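Local coordinates for protein packaging enzyme P4 (Pseudomonas phage phi13, PDB 4BLP) that probably hydrolyses nucleoside triphosphates as a ring-shaped, RecA-like hexameric helicase to drive viral RNA into the procapsid, at residues V34-S44 and L105-N116; I273-T281 and V289-T297. All coordinates share one frame; numbering follows the deposited sequence.

Contact 1 of 2, residues V34-S44 and L105-N116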
ATOM      1  N   VAL D  34     -14.749 -15.961 -36.065  1.00 29.69           N
ATOM      2  CA  VAL D  34     -14.249 -14.857 -35.223  1.00 27.59           C
ATOM      3  C   VAL D  34     -15.416 -14.263 -34.458  1.00 29.67           C
ATOM      4  O   VAL D  34     -16.396 -13.893 -35.056  1.00 26.62           O
ATOM      5  CB  VAL D  34     -13.498 -13.750 -36.023  1.00 29.62           C
ATOM      6  CG1 VAL D  34     -12.988 -12.656 -35.080  1.00 28.61           C
ATOM      7  CG2 VAL D  34     -12.352 -14.339 -36.824  1.00 29.12           C
ATOM      8  N   ALA D  35     -15.268 -14.093 -33.150  1.00 27.35           N
ATOM      9  CA  ALA D  35     -16.325 -13.556 -32.303  1.00 27.98           C
ATOM     10  C   ALA D  35     -15.732 -12.881 -31.093  1.00 31.62           C
ATOM     11  O   ALA D  35     -14.630 -13.255 -30.669  1.00 26.88           O
ATOM     12  CB  ALA D  35     -17.245 -14.690 -31.865  1.00 29.21           C
ATOM     13  N   ALA D  36     -16.489 -11.926 -30.497  1.00 30.63           N
ATOM     14  CA  ALA D  36     -16.081 -11.225 -29.276  1.00 30.39           C
ATOM     15  C   ALA D  36     -15.783 -12.227 -28.115  1.00 30.37           C
ATOM     16  O   ALA D  36     -16.468 -13.233 -27.948  1.00 31.03           O
ATOM     17  CB  ALA D  36     -17.153 -10.212 -28.853  1.00 31.97           C
ATOM     18  N   PRO D  37     -14.712 -11.970 -27.349  1.00 21.35           N
ATOM     19  CA  PRO D  37     -14.348 -12.846 -26.200  1.00 20.26           C
ATOM     20  C   PRO D  37     -15.328 -12.803 -25.028  1.00 21.11           C
ATOM     21  O   PRO D  37     -16.130 -11.867 -24.931  1.00 18.61           O
ATOM     22  CB  PRO D  37     -13.039 -12.222 -25.700  1.00 22.44           C
ATOM     23  CG  PRO D  37     -12.567 -11.348 -26.786  1.00 27.31           C
ATOM     24  CD  PRO D  37     -13.785 -10.830 -27.461  1.00 23.26           C
ATOM     25  N   ALA D  38     -15.219 -13.776 -24.106  1.00 17.64           N
ATOM     26  CA  ALA D  38     -16.059 -13.835 -22.893  1.00 18.35           C
ATOM     27  C   ALA D  38     -15.796 -12.618 -22.021  1.00 19.51           C
ATOM     28  O   ALA D  38     -14.639 -12.230 -21.871  1.00 17.95           O
ATOM     29  CB  ALA D  38     -15.746 -15.096 -22.100  1.00 19.43           C
ATOM     30  N   VAL D  39     -16.844 -12.037 -21.414  1.00 18.47           N
ATOM     31  CA  VAL D  39     -16.587 -10.935 -20.469  1.00 17.97           C
ATOM     32  C   VAL D  39     -16.967 -11.406 -19.059  1.00 18.87           C
ATOM     33  O   VAL D  39     -16.518 -10.815 -18.081  1.00 17.78           O
ATOM     34  CB  VAL D  39     -17.226  -9.568 -20.841  1.00 24.74           C
ATOM     35  CG1 VAL D  39     -16.504  -8.919 -22.018  1.00 25.03           C
ATOM     36  CG2 VAL D  39     -18.700  -9.706 -21.124  1.00 24.47           C
ATOM     37  N   VAL D  40     -17.688 -12.540 -18.954  1.00 14.05           N
ATOM     38  CA  VAL D  40     -17.953 -13.164 -17.661  1.00 14.11           C
ATOM     39  C   VAL D  40     -16.600 -13.621 -17.076  1.00 16.27           C
ATOM     40  O   VAL D  40     -15.800 -14.242 -17.802  1.00 15.96           O
ATOM     41  CB  VAL D  40     -18.957 -14.349 -17.794  1.00 18.64           C
ATOM     42  CG1 VAL D  40     -19.100 -15.106 -16.464  1.00 18.84           C
ATOM     43  CG2 VAL D  40     -20.317 -13.840 -18.273  1.00 19.76           C
ATOM     44  N   GLU D  41     -16.352 -13.342 -15.783  1.00  9.99           N
ATOM     45  CA  GLU D  41     -15.083 -13.765 -15.159  1.00 10.00           C
ATOM     46  C   GLU D  41     -15.067 -15.292 -15.024  1.00 14.82           C
ATOM     47  O   GLU D  41     -16.062 -15.886 -14.569  1.00 16.64           O
ATOM     48  CB  GLU D  41     -14.920 -13.131 -13.783  1.00 12.25           C
ATOM     49  CG  GLU D  41     -14.756 -11.625 -13.811  1.00 14.43           C
ATOM     50  CD  GLU D  41     -14.733 -10.978 -12.439  1.00 25.85           C
ATOM     51  OE1 GLU D  41     -15.226 -11.574 -11.452  1.00 28.56           O
ATOM     52  OE2 GLU D  41     -14.267  -9.830 -12.364  1.00 24.29           O
ATOM     53  N   GLY D  42     -13.967 -15.897 -15.429  1.00 11.61           N
ATOM     54  CA  GLY D  42     -13.811 -17.351 -15.379  1.00 12.21           C
ATOM     55  C   GLY D  42     -13.254 -17.840 -14.062  1.00 14.45           C
ATOM     56  O   GLY D  42     -12.336 -17.250 -13.499  1.00 11.79           O
ATOM     57  N   SER D  43     -13.813 -18.925 -13.549  1.00 11.65           N
ATOM     58  CA  SER D  43     -13.342 -19.500 -12.293  1.00 11.95           C
ATOM     59  C   SER D  43     -11.918 -20.085 -12.430  1.00 14.98           C
ATOM     60  O   SER D  43     -11.626 -20.759 -13.415  1.00 14.85           O
ATOM     61  CB  SER D  43     -14.287 -20.615 -11.853  1.00 15.25           C
ATOM     62  OG  SER D  43     -13.713 -21.311 -10.759  1.00 18.33           O
ATOM     63  N   SER D  44     -11.061 -19.828 -11.456  1.00 11.18           N
ATOM     64  CA  SER D  44      -9.712 -20.429 -11.433  1.00  9.72           C
ATOM     65  C   SER D  44      -9.682 -21.699 -10.575  1.00 14.44           C
ATOM     66  O   SER D  44      -8.629 -22.326 -10.486  1.00 13.76           O
ATOM     67  CB  SER D  44      -8.690 -19.415 -10.915  1.00 12.48           C
ATOM     68  OG  SER D  44      -9.057 -18.964  -9.621  1.00 14.69           O
ATOM     69  N   LEU D 105     -16.321  -7.386 -33.729  1.00 17.05           N
ATOM     70  CA  LEU D 105     -15.336  -8.418 -34.038  1.00 15.33           C
ATOM     71  C   LEU D 105     -13.954  -8.015 -33.624  1.00 12.52           C
ATOM     72  O   LEU D 105     -13.133  -8.860 -33.278  1.00 13.12           O
ATOM     73  CB  LEU D 105     -15.280  -8.723 -35.576  1.00 16.21           C
ATOM     74  CG  LEU D 105     -16.446  -9.357 -36.259  1.00 23.02           C
ATOM     75  CD1 LEU D 105     -16.116  -9.568 -37.725  1.00 22.16           C
ATOM     76  CD2 LEU D 105     -16.853 -10.680 -35.606  1.00 26.81           C
ATOM     77  N   ILE D 106     -13.649  -6.700 -33.721  1.00  9.35           N
ATOM     78  CA  ILE D 106     -12.284  -6.246 -33.403  1.00  8.99           C
ATOM     79  C   ILE D 106     -11.922  -6.539 -31.922  1.00 11.62           C
ATOM     80  O   ILE D 106     -10.738  -6.689 -31.610  1.00 10.43           O
ATOM     81  CB  ILE D 106     -12.171  -4.748 -33.779  1.00 12.77           C
ATOM     82  CG1 ILE D 106     -12.126  -4.638 -35.344  1.00 14.20           C
ATOM     83  CG2 ILE D 106     -10.938  -4.052 -33.143  1.00 13.45           C
ATOM     84  CD1 ILE D 106     -12.461  -3.174 -35.894  1.00 18.86           C
ATOM     85  N   ARG D 107     -12.912  -6.720 -31.048  1.00 10.85           N
ATOM     86  CA  ARG D 107     -12.621  -7.099 -29.639  1.00 11.67           C
ATOM     87  C   ARG D 107     -11.889  -8.453 -29.567  1.00 17.22           C
ATOM     88  O   ARG D 107     -11.209  -8.722 -28.589  1.00 17.85           O
ATOM     89  CB  ARG D 107     -13.937  -7.203 -28.856  1.00 14.59           C
ATOM     90  CG  ARG D 107     -14.736  -5.885 -28.788  1.00 18.16           C
ATOM     91  CD  ARG D 107     -16.108  -6.179 -28.170  1.00 30.91           C
ATOM     92  NE  ARG D 107     -17.038  -5.063 -28.312  0.24 40.01           N
ATOM     93  CZ  ARG D 107     -17.113  -4.040 -27.469  0.30 53.87           C
ATOM     94  NH1 ARG D 107     -16.318  -3.983 -26.407  0.50 37.23           N
ATOM     95  NH2 ARG D 107     -17.985  -3.064 -27.680  0.41 39.80           N
ATOM     96  N   ALA D 108     -12.075  -9.315 -30.608  1.00 11.44           N
ATOM     97  CA  ALA D 108     -11.430 -10.631 -30.662  1.00 13.13           C
ATOM     98  C   ALA D 108      -9.920 -10.571 -30.937  1.00 14.25           C
ATOM     99  O   ALA D 108      -9.202 -11.565 -30.709  1.00 14.80           O
ATOM    100  CB  ALA D 108     -12.094 -11.469 -31.751  1.00 14.51           C
ATOM    101  N   VAL D 109      -9.440  -9.449 -31.501  1.00  8.38           N
ATOM    102  CA  VAL D 109      -8.045  -9.334 -31.934  1.00  7.32           C
ATOM    103  C   VAL D 109      -7.115  -9.151 -30.722  1.00  9.62           C
ATOM    104  O   VAL D 109      -6.081  -9.784 -30.669  1.00 10.55           O
ATOM    105  CB  VAL D 109      -7.855  -8.181 -32.962  1.00  9.90           C
ATOM    106  CG1 VAL D 109      -6.364  -8.034 -33.362  1.00 10.29           C
ATOM    107  CG2 VAL D 109      -8.723  -8.408 -34.205  1.00 10.40           C
ATOM    108  N   VAL D 110      -7.456  -8.206 -29.814  1.00  8.24           N
ATOM    109  CA  VAL D 110      -6.673  -7.977 -28.578  1.00  6.51           C
ATOM    110  C   VAL D 110      -7.699  -7.862 -27.490  1.00  8.41           C
ATOM    111  O   VAL D 110      -8.664  -7.079 -27.637  1.00  8.78           O
ATOM    112  CB  VAL D 110      -5.764  -6.719 -28.617  1.00  9.08           C
ATOM    113  CG1 VAL D 110      -5.074  -6.492 -27.252  1.00  8.57           C
ATOM    114  CG2 VAL D 110      -4.730  -6.805 -29.745  1.00  8.87           C
ATOM    115  N   PHE D 111      -7.535  -8.622 -26.420  1.00  6.39           N
ATOM    116  CA  PHE D 111      -8.516  -8.551 -25.341  1.00  6.41           C
ATOM    117  C   PHE D 111      -7.885  -8.896 -24.023  1.00  8.67           C
ATOM    118  O   PHE D 111      -6.824  -9.552 -23.978  1.00  9.00           O
ATOM    119  CB  PHE D 111      -9.712  -9.516 -25.617  1.00  7.18           C
ATOM    120  CG  PHE D 111      -9.327 -10.987 -25.762  1.00  8.50           C
ATOM    121  CD1 PHE D 111      -8.934 -11.506 -27.002  1.00 11.65           C
ATOM    122  CD2 PHE D 111      -9.317 -11.832 -24.657  1.00 10.90           C
ATOM    123  CE1 PHE D 111      -8.551 -12.851 -27.134  1.00 13.85           C
ATOM    124  CE2 PHE D 111      -8.911 -13.168 -24.772  1.00 12.52           C
ATOM    125  CZ  PHE D 111      -8.536 -13.676 -26.019  1.00 12.49           C
ATOM    126  N   VAL D 112      -8.547  -8.472 -22.947  1.00  6.37           N
ATOM    127  CA  VAL D 112      -8.156  -8.921 -21.607  1.00  5.88           C
ATOM    128  C   VAL D 112      -8.811 -10.298 -21.364  1.00  8.22           C
ATOM    129  O   VAL D 112     -10.058 -10.391 -21.349  1.00  8.81           O
ATOM    130  CB  VAL D 112      -8.586  -7.911 -20.512  1.00  8.26           C
ATOM    131  CG1 VAL D 112      -8.217  -8.452 -19.106  1.00  8.66           C
ATOM    132  CG2 VAL D 112      -7.917  -6.557 -20.763  1.00  7.76           C
ATOM    133  N   PRO D 113      -8.013 -11.374 -21.156  1.00  6.62           N
ATOM    134  CA  PRO D 113      -8.617 -12.701 -20.873  1.00  7.21           C
ATOM    135  C   PRO D 113      -9.245 -12.625 -19.490  1.00 11.57           C
ATOM    136  O   PRO D 113      -8.649 -12.045 -18.557  1.00 10.99           O
ATOM    137  CB  PRO D 113      -7.437 -13.676 -20.943  1.00  8.02           C
ATOM    138  CG  PRO D 113      -6.221 -12.812 -20.519  1.00  9.74           C
ATOM    139  CD  PRO D 113      -6.534 -11.427 -21.131  1.00  6.75           C
ATOM    140  N   GLN D 114     -10.464 -13.190 -19.361  1.00  8.77           N
ATOM    141  CA  GLN D 114     -11.217 -12.979 -18.120  1.00  9.20           C
ATOM    142  C   GLN D 114     -11.137 -14.110 -17.094  1.00 10.32           C
ATOM    143  O   GLN D 114     -11.767 -14.022 -16.024  1.00  9.92           O
ATOM    144  CB  GLN D 114     -12.674 -12.638 -18.455  1.00 11.08           C
ATOM    145  CG  GLN D 114     -12.800 -11.235 -19.162  1.00 12.11           C
ATOM    146  CD  GLN D 114     -12.176 -10.079 -18.381  1.00 16.85           C
ATOM    147  OE1 GLN D 114     -12.147 -10.058 -17.146  1.00 16.10           O
ATOM    148  NE2 GLN D 114     -11.695  -9.074 -19.065  1.00 13.85           N
ATOM    149  N   GLN D 115     -10.248 -15.090 -17.341  1.00  7.79           N
ATOM    150  CA  GLN D 115      -9.959 -16.100 -16.321  1.00  7.56           C
ATOM    151  C   GLN D 115      -9.454 -15.389 -15.056  1.00 10.15           C
ATOM    152  O   GLN D 115      -8.553 -14.526 -15.137  1.00 10.05           O
ATOM    153  CB  GLN D 115      -8.842 -17.030 -16.860  1.00  7.95           C
ATOM    154  CG  GLN D 115      -8.108 -17.866 -15.784  1.00  7.22           C
ATOM    155  CD  GLN D 115      -8.857 -19.015 -15.140  1.00 12.65           C
ATOM    156  OE1 GLN D 115      -8.331 -19.614 -14.207  1.00 11.90           O
ATOM    157  NE2 GLN D 115     -10.080 -19.369 -15.594  1.00 10.30           N
ATOM    158  N   ASN D 116      -9.973 -15.770 -13.906  1.00  9.25           N
ATOM    159  CA  ASN D 116      -9.466 -15.190 -12.646  1.00  8.46           C
ATOM    160  C   ASN D 116      -7.965 -15.508 -12.471  1.00 12.92           C
ATOM    161  O   ASN D 116      -7.547 -16.642 -12.744  1.00 10.43           O
ATOM    162  CB  ASN D 116     -10.247 -15.787 -11.459  1.00 11.88           C
ATOM    163  CG  ASN D 116      -9.835 -15.230 -10.127  1.00 24.61           C
ATOM    164  OD1 ASN D 116      -9.864 -14.019  -9.908  1.00 17.46           O
ATOM    165  ND2 ASN D 116      -9.365 -16.100  -9.250  1.00 17.89           N
TER
HETATM  166  O   HOH W   1     -11.940 -14.056 -21.621  1.00 14.45           O

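Contact 2 of 2, residues I273-T281 and V289-T297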
ATOM      1  N   ILE D 273      14.453   3.636 -22.204  1.00 13.00           N
ATOM      2  CA  ILE D 273      13.430   3.461 -23.245  1.00 11.01           C
ATOM      3  C   ILE D 273      14.077   2.872 -24.508  1.00 11.39           C
ATOM      4  O   ILE D 273      13.560   1.901 -25.078  1.00 10.83           O
ATOM      5  CB  ILE D 273      12.693   4.807 -23.539  1.00 13.72           C
ATOM      6  CG1 ILE D 273      11.842   5.205 -22.341  1.00 15.01           C
ATOM      7  CG2 ILE D 273      11.806   4.665 -24.784  1.00 13.25           C
ATOM      8  CD1 ILE D 273      11.173   6.583 -22.471  1.00 20.60           C
ATOM      9  N   ALA D 274      15.226   3.439 -24.948  1.00 11.75           N
ATOM     10  CA  ALA D 274      15.931   2.932 -26.138  1.00 12.63           C
ATOM     11  C   ALA D 274      16.305   1.446 -25.980  1.00 14.97           C
ATOM     12  O   ALA D 274      16.236   0.697 -26.939  1.00 13.00           O
ATOM     13  CB  ALA D 274      17.193   3.748 -26.390  1.00 14.55           C
ATOM     14  N   ALA D 275      16.652   1.023 -24.742  1.00 11.00           N
ATOM     15  CA  ALA D 275      17.048  -0.342 -24.444  1.00 10.93           C
ATOM     16  C   ALA D 275      15.855  -1.284 -24.433  1.00 13.54           C
ATOM     17  O   ALA D 275      16.055  -2.499 -24.405  1.00 14.55           O
ATOM     18  CB  ALA D 275      17.744  -0.390 -23.083  1.00 12.69           C
ATOM     19  N   SER D 276      14.623  -0.734 -24.529  1.00  9.84           N
ATOM     20  CA  SER D 276      13.415  -1.540 -24.455  1.00  8.79           C
ATOM     21  C   SER D 276      12.740  -1.810 -25.790  1.00 11.92           C
ATOM     22  O   SER D 276      11.838  -2.658 -25.836  1.00 11.96           O
ATOM     23  CB  SER D 276      12.403  -0.861 -23.530  1.00  9.80           C
ATOM     24  OG  SER D 276      12.999  -0.548 -22.269  1.00 12.56           O
ATOM     25  N   VAL D 277      13.092  -1.060 -26.858  1.00  9.87           N
ATOM     26  CA  VAL D 277      12.308  -1.148 -28.099  1.00  8.25           C
ATOM     27  C   VAL D 277      13.186  -1.232 -29.349  1.00 11.11           C
ATOM     28  O   VAL D 277      14.394  -1.015 -29.273  1.00 10.92           O
ATOM     29  CB  VAL D 277      11.365   0.094 -28.198  1.00 10.06           C
ATOM     30  CG1 VAL D 277      10.320   0.128 -27.043  1.00  8.68           C
ATOM     31  CG2 VAL D 277      12.191   1.405 -28.194  1.00 10.23           C
ATOM     32  N   ALA D 278      12.546  -1.434 -30.520  1.00  8.97           N
ATOM     33  CA  ALA D 278      13.255  -1.535 -31.799  1.00  9.13           C
ATOM     34  C   ALA D 278      13.826  -0.196 -32.252  1.00 13.29           C
ATOM     35  O   ALA D 278      14.821  -0.179 -32.955  1.00 13.17           O
ATOM     36  CB  ALA D 278      12.323  -2.072 -32.882  1.00  9.66           C
ATOM     37  N   GLY D 279      13.181   0.911 -31.879  1.00 10.93           N
ATOM     38  CA  GLY D 279      13.703   2.212 -32.285  1.00  9.60           C
ATOM     39  C   GLY D 279      13.190   3.344 -31.444  1.00 11.97           C
ATOM     40  O   GLY D 279      12.112   3.249 -30.862  1.00 10.70           O
ATOM     41  N   MET D 280      13.960   4.430 -31.373  1.00  8.96           N
ATOM     42  CA  MET D 280      13.548   5.580 -30.588  1.00  8.07           C
ATOM     43  C   MET D 280      14.052   6.844 -31.273  1.00 13.07           C
ATOM     44  O   MET D 280      15.210   6.902 -31.677  1.00 13.90           O
ATOM     45  CB  MET D 280      14.152   5.501 -29.158  1.00 10.81           C
ATOM     46  CG  MET D 280      13.776   6.700 -28.306  1.00 15.05           C
ATOM     47  SD  MET D 280      14.413   6.589 -26.623  1.00 17.43           S
ATOM     48  CE  MET D 280      16.047   7.352 -26.872  1.00 17.70           C
ATOM     49  N   THR D 281      13.196   7.854 -31.362  1.00  9.42           N
ATOM     50  CA  THR D 281      13.538   9.192 -31.873  1.00 10.10           C
ATOM     51  C   THR D 281      13.234  10.192 -30.780  1.00 14.41           C
ATOM     52  O   THR D 281      12.122  10.175 -30.240  1.00 12.91           O
ATOM     53  CB  THR D 281      12.737   9.542 -33.170  1.00 14.92           C
ATOM     54  OG1 THR D 281      13.018   8.570 -34.174  1.00 12.65           O
ATOM     55  CG2 THR D 281      13.086  10.946 -33.721  1.00 15.86           C
ATOM     56  N   VAL D 289      16.427  15.286 -32.381  1.00 19.00           N
ATOM     57  CA  VAL D 289      17.587  15.558 -31.522  1.00 19.61           C
ATOM     58  C   VAL D 289      18.543  14.356 -31.672  1.00 20.94           C
ATOM     59  O   VAL D 289      19.740  14.526 -31.886  1.00 19.70           O
ATOM     60  CB  VAL D 289      17.157  15.790 -30.042  1.00 24.28           C
ATOM     61  CG1 VAL D 289      18.374  15.808 -29.110  1.00 24.43           C
ATOM     62  CG2 VAL D 289      16.351  17.075 -29.904  1.00 24.32           C
ATOM     63  N   SER D 290      18.000  13.153 -31.561  1.00 14.97           N
ATOM     64  CA  SER D 290      18.751  11.912 -31.659  1.00 15.00           C
ATOM     65  C   SER D 290      17.832  10.804 -32.125  1.00 17.18           C
ATOM     66  O   SER D 290      16.611  10.922 -32.008  1.00 14.55           O
ATOM     67  CB  SER D 290      19.387  11.553 -30.319  1.00 16.47           C
ATOM     68  OG  SER D 290      18.412  11.169 -29.371  1.00 18.07           O
ATOM     69  N   GLN D 291      18.420   9.736 -32.686  1.00 14.37           N
ATOM     70  CA  GLN D 291      17.631   8.618 -33.159  1.00 13.09           C
ATOM     71  C   GLN D 291      18.458   7.356 -33.060  1.00 15.38           C
ATOM     72  O   GLN D 291      19.646   7.401 -33.324  1.00 15.36           O
ATOM     73  CB  GLN D 291      17.176   8.886 -34.590  1.00 14.18           C
ATOM     74  CG  GLN D 291      16.238   7.789 -35.171  1.00 17.15           C
ATOM     75  CD  GLN D 291      15.753   8.262 -36.517  1.00 27.57           C
ATOM     76  OE1 GLN D 291      16.477   8.173 -37.518  1.00 20.39           O
ATOM     77  NE2 GLN D 291      14.550   8.824 -36.550  1.00 14.91           N
ATOM     78  N   THR D 292      17.844   6.244 -32.670  1.00 11.49           N
ATOM     79  CA  THR D 292      18.543   4.957 -32.641  1.00 11.05           C
ATOM     80  C   THR D 292      17.572   3.910 -33.116  1.00 13.63           C
ATOM     81  O   THR D 292      16.417   3.911 -32.663  1.00 13.41           O
ATOM     82  CB  THR D 292      19.179   4.619 -31.288  1.00 13.69           C
ATOM     83  OG1 THR D 292      19.836   3.337 -31.423  1.00 16.13           O
ATOM     84  CG2 THR D 292      18.152   4.591 -30.102  1.00 14.13           C
ATOM     85  N   ILE D 293      18.005   3.078 -34.072  1.00 10.65           N
ATOM     86  CA  ILE D 293      17.147   2.039 -34.640  1.00 11.23           C
ATOM     87  C   ILE D 293      17.862   0.709 -34.753  1.00 17.20           C
ATOM     88  O   ILE D 293      18.996   0.673 -35.246  1.00 17.10           O
ATOM     89  CB  ILE D 293      16.675   2.505 -36.051  1.00 14.21           C
ATOM     90  CG1 ILE D 293      15.727   3.732 -35.953  1.00 13.88           C
ATOM     91  CG2 ILE D 293      16.038   1.351 -36.868  1.00 14.45           C
ATOM     92  CD1 ILE D 293      15.522   4.489 -37.290  1.00 17.03           C
ATOM     93  N   ARG D 294      17.163  -0.388 -34.387  1.00 12.97           N
ATOM     94  CA  ARG D 294      17.655  -1.748 -34.608  1.00 12.32           C
ATOM     95  C   ARG D 294      17.195  -2.094 -36.024  1.00 16.79           C
ATOM     96  O   ARG D 294      15.971  -2.214 -36.257  1.00 15.17           O
ATOM     97  CB  ARG D 294      17.056  -2.729 -33.557  1.00 14.82           C
ATOM     98  CG  ARG D 294      17.442  -2.363 -32.116  1.00 16.87           C
ATOM     99  CD  ARG D 294      16.820  -3.324 -31.093  1.00 20.08           C
ATOM    100  NE  ARG D 294      16.713  -2.665 -29.783  1.00 21.18           N
ATOM    101  CZ  ARG D 294      17.668  -2.645 -28.865  1.00 33.57           C
ATOM    102  NH1 ARG D 294      18.802  -3.306 -29.064  1.00 26.01           N
ATOM    103  NH2 ARG D 294      17.494  -1.975 -27.731  1.00 21.42           N
ATOM    104  N   SER D 295      18.128  -2.146 -36.989  1.00 12.73           N
ATOM    105  CA  SER D 295      17.817  -2.492 -38.372  1.00 11.99           C
ATOM    106  C   SER D 295      18.245  -3.914 -38.687  1.00 16.21           C
ATOM    107  O   SER D 295      18.968  -4.568 -37.889  1.00 15.90           O
ATOM    108  CB  SER D 295      18.473  -1.517 -39.367  1.00 14.87           C
ATOM    109  OG  SER D 295      19.815  -1.896 -39.653  1.00 18.51           O
ATOM    110  N   GLY D 296      17.846  -4.362 -39.881  1.00 14.37           N
ATOM    111  CA  GLY D 296      18.227  -5.690 -40.358  1.00 16.20           C
ATOM    112  C   GLY D 296      19.734  -5.826 -40.557  1.00 23.45           C
ATOM    113  O   GLY D 296      20.245  -6.944 -40.565  1.00 22.69           O
ATOM    114  N   THR D 297      20.467  -4.700 -40.668  1.00 19.02           N
ATOM    115  CA  THR D 297      21.921  -4.735 -40.872  1.00 20.77           C
ATOM    116  C   THR D 297      22.704  -4.157 -39.676  1.00 25.08           C
ATOM    117  O   THR D 297      23.911  -3.907 -39.801  1.00 27.74           O
ATOM    118  CB  THR D 297      22.299  -4.008 -42.176  1.00 31.94           C
ATOM    119  OG1 THR D 297      21.752  -2.685 -42.165  1.00 32.35           O
ATOM    120  CG2 THR D 297      21.821  -4.760 -43.423  1.00 30.81           C
TER

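Contact 1 of 2, residues V34-S44 and L105-N116
Pro37 lies across one face of the Phe111 ring, its CG 3.4 Å from Phe111 CG and its CB above the face in a CH-pi contact, offset toward the rim. Phe111 is brought under the proline by a first torsion of 59°, which sets the ring's own CG between the backbone N and the carbonyl carbon of Phe111. Pro37 CG and CD also lie 3.5 Å from Arg107 O. Toward the N terminus, Ala108 CB touches both Val34 CG1, at 3.6 Å, and Ala35 O, while Leu105 CD2 abuts Val34 O.

In the other direction the packing gives way to polar contacts. Gln114 CG, beside its own backbone N (chi1 -68°), comes 3.4 Å from Ala38 O, and a water accepts from Gln114 N at 2.8 Å. Gly42 then pairs with Gln115 through two backbone bonds, Gly42 N to Gln114 O (3.0 Å) and Asn116 N to Gly42 O (2.8 Å). Gln115 NE2 reaches Ser43 O from above its carbonyl plane and also bonds Gly57 O. Last, Asn116 ND2 donates to Ser44 OG at 2.9 Å, with the hydroxyl in the amide plane; this OG also bonds Glu41 of a neighbouring subunit. The arrangement is that of an extended N-terminal arm laid along the end of helix 103-106, strand 110-111 and the loop after it, with a single beta bridge in that loop, and continued into the hexamer interface.

Contact 2 of 2, residues I273-T281 and V289-T297
A beta hairpin at one side of the mixed sheet of the RecA-like P-loop NTPase core brings strand 279-281 against strand 290-295, antiparallel at 167°. Met280 and Thr292 form the hydrogen-bonded pair, with Met280 N to Thr292 O at 2.8 Å and Thr292 N to Met280 O at 2.9 Å. Gly279-Ile293 and Thr281-Gln291 are the non-hydrogen-bonded pairs beside it. On the face with Thr281 and Gln291 the two side chains run alongside each other, and Gln291 NE2 donates to Thr281 OG1 at 2.8 Å in a nearly straight bond, the hydroxyl lying in the amide plane. Each polar end has a further partner, His149 for Thr281 and Gln140 for Gln291. On the other face, Thr292 CG2 meets Ala274 CB at 3.9 Å, joining the strand to the C-terminal part of helix 266-274.

Near the end of strand 290-295, Arg294 grips the turn that leads from that helix into the sheet. Its backbone N donates to Ala278 O at 2.8 Å, while the chain, extended from CG to NE, brings the edge of the guanidinium to the turn. Arg294 NE bonds Val277 O at 2.9 Å, straight at 169° and with the oxygen in the guanidinium plane; NH2 makes a weak bond to Ala274 O. NH1 forms a salt bridge with Glu179 of a neighbouring subunit. The arginine thus bonds three carbonyls, one through its backbone N and two at the guanidinium edge, probably restricting the group's rotation and orienting NH1 for the charged contact between subunits.

From the N terminus, the arm 34-44 leads into helix 47-51, the strand pair 65-70 and 73-78 and helices 79-91 and 95-101 before 105-116, which begins within helix 103-106, returns beside it; contact 1 thus closes a long loop of 60 residues. The chain then builds most of the mixed sheet before contact 2 closes across residues 282-288, mostly strand, that complete the hairpin. The two contacts follow in series, neither nested nor crossed. The centres of contact 1 and contact 2 are 33 Å apart; their nearest atoms are about 17 Å apart. Contact 1 ties the N-terminal arm to helix 103-106 and edge strand 110-111 of the small antiparallel sheet, contact 2 the hairpin to helix 266-274; both touch the same neighbouring subunit.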